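Glutamate racemase (Escherichia coli, PDB 2JFN) is an alpha/beta enzyme of the Asp/Glu/hydantoin racemase family, here holding glutamic acid in a pocket between its two beta sheets. Local coordinates at residues A[26-31]-A[204-209]; A[58-63]-A[90-95]. All coordinates share one frame; numbering follows the deposited sequence.

Contact 1: A[26-31]-A[204-209]; sequences VFDSGV and CTHFPL. With GLU (glutamic acid), chain B.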
# COMPACT_ATOMS: atom_id res chain seq x y z
N VAL A 26 9.74 1.05 -3.78
CA VAL A 26 8.35 0.99 -3.36
C VAL A 26 8.27 -0.35 -2.61
O VAL A 26 8.54 -1.41 -3.19
CB VAL A 26 7.37 0.99 -4.56
CG1 VAL A 26 5.94 0.90 -4.05
CG2 VAL A 26 7.55 2.28 -5.39
N PHE A 27 7.93 -0.29 -1.33
CA PHE A 27 7.85 -1.47 -0.47
C PHE A 27 6.47 -1.79 0.08
O PHE A 27 5.68 -0.89 0.39
CB PHE A 27 8.80 -1.31 0.72
CG PHE A 27 8.61 -2.36 1.79
CD1 PHE A 27 9.22 -3.61 1.68
CD2 PHE A 27 7.78 -2.11 2.88
CE1 PHE A 27 8.99 -4.60 2.63
CE2 PHE A 27 7.55 -3.10 3.84
CZ PHE A 27 8.15 -4.35 3.72
N ASP A 28 6.18 -3.08 0.22
CA ASP A 28 4.93 -3.56 0.80
C ASP A 28 5.16 -4.98 1.27
O ASP A 28 6.15 -5.62 0.90
CB ASP A 28 3.78 -3.58 -0.22
CG ASP A 28 2.46 -4.01 0.42
OD1 ASP A 28 1.67 -4.73 -0.23
OD2 ASP A 28 2.22 -3.64 1.58
N SER A 29 4.24 -5.48 2.08
CA SER A 29 4.31 -6.85 2.58
C SER A 29 3.96 -7.81 1.43
O SER A 29 4.42 -8.95 1.39
CB SER A 29 3.32 -7.03 3.72
OG SER A 29 2.02 -6.73 3.28
N GLY A 30 3.15 -7.33 0.48
CA GLY A 30 2.77 -8.15 -0.65
C GLY A 30 2.58 -7.40 -1.95
O GLY A 30 3.45 -6.63 -2.36
N VAL A 31 1.44 -7.61 -2.61
CA VAL A 31 1.16 -6.96 -3.88
C VAL A 31 0.52 -5.57 -3.77
O VAL A 31 0.50 -4.83 -4.75
CB VAL A 31 0.26 -7.84 -4.80
CG1 VAL A 31 0.96 -9.17 -5.11
CG2 VAL A 31 -1.09 -8.11 -4.13
N CYS A 204 -5.99 0.28 2.87
CA CYS A 204 -5.08 -0.84 2.74
C CYS A 204 -4.64 -0.74 1.29
O CYS A 204 -5.48 -0.70 0.38
CB CYS A 204 -5.81 -2.16 3.00
SG CYS A 204 -4.72 -3.58 3.07
N THR A 205 -3.33 -0.68 1.04
CA THR A 205 -2.85 -0.55 -0.33
C THR A 205 -3.21 -1.73 -1.22
O THR A 205 -3.08 -1.67 -2.45
CB THR A 205 -1.31 -0.31 -0.37
OG1 THR A 205 -0.62 -1.47 0.11
CG2 THR A 205 -0.94 0.88 0.51
N HIS A 206 -3.68 -2.82 -0.62
CA HIS A 206 -4.11 -3.98 -1.40
C HIS A 206 -5.48 -3.73 -2.04
O HIS A 206 -5.78 -4.22 -3.14
CB HIS A 206 -4.24 -5.22 -0.52
CG HIS A 206 -3.00 -6.05 -0.41
ND1 HIS A 206 -1.91 -5.67 0.35
CD2 HIS A 206 -2.68 -7.25 -0.94
CE1 HIS A 206 -0.98 -6.60 0.29
NE2 HIS A 206 -1.42 -7.58 -0.48
N PHE A 207 -6.31 -2.95 -1.36
CA PHE A 207 -7.68 -2.72 -1.82
C PHE A 207 -7.91 -2.03 -3.16
O PHE A 207 -8.80 -2.43 -3.90
CB PHE A 207 -8.49 -2.06 -0.69
CG PHE A 207 -8.58 -2.91 0.57
CD1 PHE A 207 -9.13 -2.39 1.74
CD2 PHE A 207 -8.08 -4.21 0.59
CE1 PHE A 207 -9.19 -3.15 2.91
CE2 PHE A 207 -8.14 -4.99 1.75
CZ PHE A 207 -8.69 -4.46 2.91
N PRO A 208 -7.12 -0.99 -3.49
CA PRO A 208 -7.35 -0.34 -4.79
C PRO A 208 -7.26 -1.36 -5.94
O PRO A 208 -7.85 -1.18 -7.00
CB PRO A 208 -6.24 0.70 -4.86
CG PRO A 208 -6.10 1.11 -3.43
CD PRO A 208 -6.12 -0.23 -2.71
N LEU A 209 -6.51 -2.44 -5.70
CA LEU A 209 -6.34 -3.50 -6.70
C LEU A 209 -7.67 -4.21 -6.97
O LEU A 209 -7.83 -4.88 -7.99
CB LEU A 209 -5.32 -4.53 -6.22
CG LEU A 209 -3.89 -4.04 -6.02
CD1 LEU A 209 -3.05 -5.14 -5.41
CD2 LEU A 209 -3.31 -3.59 -7.35
N GLU B . -0.61 -3.65 1.76
CA GLU B . -1.25 -3.90 3.06
C GLU B . -1.25 -2.61 3.85
O GLU B . -1.43 -1.49 3.26
CB GLU B . -0.49 -5.00 3.81
CG GLU B . -1.47 -6.03 4.41
CD GLU B . -0.77 -6.94 5.40
OE1 GLU B . -1.38 -7.37 6.38
OE2 GLU B . 0.41 -7.27 5.23
OXT GLU B . -1.08 -2.64 5.12
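Val31 overlaps the imidazole of His206: its carbonyl carbon C lies over one face of the ring, while the methyl CG2 comes to 3.7 Å from CD2 of His206, the two side chains crossing at about a right angle. The same methyl extends the apolar patch to Leu209, whose CD1 stands 3.8 Å from Val31 CG2. This packing joins the turn after strand 21-28 to the loop between strand 199-202 and helix 211-217; residues from both segments line the glutamic acid pocket.

Beside the patch the contact is polar. Asp28 keeps CG anti to its backbone N (chi1 -177°), and OD1 ends 3.3 Å from His206 CE1, with the carboxylate and ring planes 61° apart. OD1 also accepts Gly30 N at 3.1 Å from above the carboxylate plane, which closes an Asx turn, and receives Gly33 N as well. No hydrogen bond links the two segments directly; the ligand's amino nitrogen does so instead. GLU N donates to Asp28 OD2 at 2.8 Å, to Thr205 OG1 at 2.7 Å and, at the edge and in the plane of the imidazole, to His206 ND1 at 2.8 Å, with a weaker bond to Asp28 OD1. Glu170 OE1 is hydrogen-bonded to His206 NE2 and to Val31 N, a second shell that should fix the ring's rotation. Ser29 OG donates to GLU OE2 at 2.6 Å. Acceptors from the end of strand 21-28 and from the loop 204-209 thus hold the amino nitrogen together, and the carboxylate would probably favour its protonated form.

Contact 2: A[58-63]-A[90-95]; sequences FPYGEK and VACNTA. With GLU (glutamic acid), chain B.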
# COMPACT_ATOMS: atom_id res chain seq x y z
N PHE A 58 4.77 -11.82 5.28
CA PHE A 58 3.39 -11.42 4.98
C PHE A 58 2.51 -12.48 5.64
O PHE A 58 2.83 -13.66 5.57
CB PHE A 58 3.15 -11.44 3.47
CG PHE A 58 1.71 -11.25 3.08
CD1 PHE A 58 1.18 -9.97 2.92
CD2 PHE A 58 0.86 -12.35 2.95
CE1 PHE A 58 -0.17 -9.79 2.62
CE2 PHE A 58 -0.49 -12.18 2.65
CZ PHE A 58 -1.01 -10.90 2.49
N PRO A 59 1.38 -12.08 6.25
CA PRO A 59 0.83 -10.73 6.40
C PRO A 59 1.33 -9.98 7.64
O PRO A 59 1.55 -10.58 8.70
CB PRO A 59 -0.67 -10.98 6.46
CG PRO A 59 -0.74 -12.23 7.26
CD PRO A 59 0.38 -13.09 6.67
N TYR A 60 1.51 -8.67 7.49
CA TYR A 60 1.98 -7.82 8.58
C TYR A 60 0.85 -7.48 9.57
O TYR A 60 1.09 -7.23 10.75
CB TYR A 60 2.56 -6.52 8.01
CG TYR A 60 3.99 -6.60 7.49
CD1 TYR A 60 4.61 -7.83 7.24
CD2 TYR A 60 4.73 -5.44 7.25
CE1 TYR A 60 5.93 -7.90 6.75
CE2 TYR A 60 6.03 -5.49 6.77
CZ TYR A 60 6.63 -6.71 6.52
OH TYR A 60 7.92 -6.74 6.04
N GLY A 61 -0.39 -7.50 9.08
CA GLY A 61 -1.54 -7.18 9.92
C GLY A 61 -1.57 -7.87 11.28
O GLY A 61 -1.97 -7.27 12.28
N GLU A 62 -1.14 -9.12 11.31
CA GLU A 62 -1.12 -9.92 12.54
C GLU A 62 0.13 -9.71 13.40
O GLU A 62 0.05 -9.75 14.64
CB GLU A 62 -1.21 -11.40 12.17
CG GLU A 62 -0.13 -11.81 11.17
CD GLU A 62 -0.03 -13.30 10.96
OE1 GLU A 62 -1.03 -13.91 10.50
OE2 GLU A 62 1.04 -13.87 11.27
N LYS A 63 1.26 -9.50 12.74
CA LYS A 63 2.56 -9.33 13.38
C LYS A 63 2.67 -8.26 14.47
O LYS A 63 1.93 -7.27 14.49
CB LYS A 63 3.61 -9.05 12.30
CG LYS A 63 3.66 -10.10 11.19
CD LYS A 63 4.15 -11.45 11.70
CE LYS A 63 4.39 -12.44 10.55
NZ LYS A 63 3.17 -12.71 9.74
N VAL A 90 6.94 3.49 1.72
CA VAL A 90 6.43 2.38 2.49
C VAL A 90 4.95 2.34 2.09
O VAL A 90 4.10 2.89 2.79
CB VAL A 90 6.56 2.64 4.01
CG1 VAL A 90 6.05 1.45 4.80
CG2 VAL A 90 8.04 2.90 4.35
N ALA A 91 4.67 1.72 0.95
CA ALA A 91 3.31 1.63 0.41
C ALA A 91 2.58 0.49 1.10
O ALA A 91 2.10 -0.44 0.45
CB ALA A 91 3.36 1.40 -1.09
N CYS A 92 2.50 0.60 2.42
CA CYS A 92 1.90 -0.41 3.27
C CYS A 92 1.39 0.26 4.55
O CYS A 92 2.19 0.77 5.33
CB CYS A 92 3.00 -1.44 3.61
SG CYS A 92 2.61 -2.68 4.83
N ASN A 93 0.08 0.27 4.75
CA ASN A 93 -0.51 0.90 5.94
C ASN A 93 -0.08 0.25 7.26
O ASN A 93 0.20 0.94 8.24
CB ASN A 93 -2.04 0.90 5.86
CG ASN A 93 -2.57 1.76 4.74
OD1 ASN A 93 -2.55 1.36 3.57
ND2 ASN A 93 -3.04 2.95 5.09
N THR A 94 -0.05 -1.08 7.29
CA THR A 94 0.34 -1.80 8.49
C THR A 94 1.81 -1.61 8.86
O THR A 94 2.24 -2.05 9.92
CB THR A 94 0.06 -3.32 8.36
OG1 THR A 94 0.67 -3.81 7.15
CG2 THR A 94 -1.43 -3.58 8.30
N ALA A 95 2.57 -0.96 7.99
CA ALA A 95 3.99 -0.74 8.28
C ALA A 95 4.35 0.73 8.40
O ALA A 95 5.18 1.10 9.23
CB ALA A 95 4.86 -1.40 7.20
N GLU B . -0.61 -3.65 1.76
CA GLU B . -1.25 -3.90 3.06
C GLU B . -1.25 -2.61 3.85
O GLU B . -1.43 -1.49 3.26
CB GLU B . -0.49 -5.00 3.81
CG GLU B . -1.47 -6.03 4.41
CD GLU B . -0.77 -6.94 5.40
OE1 GLU B . -1.38 -7.37 6.38
OE2 GLU B . 0.41 -7.27 5.23
OXT GLU B . -1.08 -2.64 5.12
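Tyr60 and Thr94 meet at the base of the tyrosine side chain, where Thr94 OG1 comes to 3.4 Å from Tyr60 CB. Farther out, the methyl of Ala95 lies at the ring's edge, near its plane, with its CB 4.0 Å from Tyr60 CD2. Cys92 approaches obliquely: its SG is 5.3 Å from the Tyr60 ring centroid and 54° off the ring normal, a sulfur-aromatic contact. Gly61 completes the interface through its backbone, its CA resting 3.9 Å from Thr94 CG2.

Strand 48-53, helix 65-82 and strand 87-90 form a beta-alpha-beta crossover, the two strands parallel and on either side of strand 21-28, and the contact joins the loop that leaves the first strand to the turn that leaves the second. There the amides of Asn93 and Thr94 donate to the alpha-carboxylate of the ligand (O and OXT), and at the beginning of a weakly bonded helical turn they would probably help to stabilise its negative charge. Thr94 N reaches GLU OXT at 2.9 Å in a nearly straight bond (168°). With chi1 at 53°, Thr94 OG1 sits between its backbone N and carbonyl carbon, from which position it donates to that same OXT, also at 2.9 Å.

Loop 58-63 binds the side-chain carboxylate (OE1 and OE2) with successive amides. Tyr60 N donates to GLU OE2 at 2.9 Å, and Gly61 N to GLU OE1 at 2.9 Å. The Tyr60 ring packs against Val72 and Ile75 of helix 65-82 and against Phe27, while its OH is hydrogen-bonded to Asp54 OD2.

Both segments of contact 2 fall in the sequence between those of contact 1, and the two centres are 9 Å apart, sharing glutamic acid. Contact 1 grips chiefly the amino end of the ligand; contact 2 supplies backbone amides to both of its carboxylates. They also touch directly: Thr205 OG1 lies 2.9 Å from Ala91 O, a probable hydrogen bond, and Asp28 OD2 packs 3.1 Å from Cys92 CB. One cysteine from each contact flanks the ligand, Cys204 SG at 3.5 Å and Cys92 SG at 4.4 Å from GLU CA, on roughly opposite sides of that carbon. Bound uridine-5'-diphosphate-N-acetylmuramoyl-L-alanine is separate, about 8 Å from the Thr205 side chain and about 11 Å from that of Cys92.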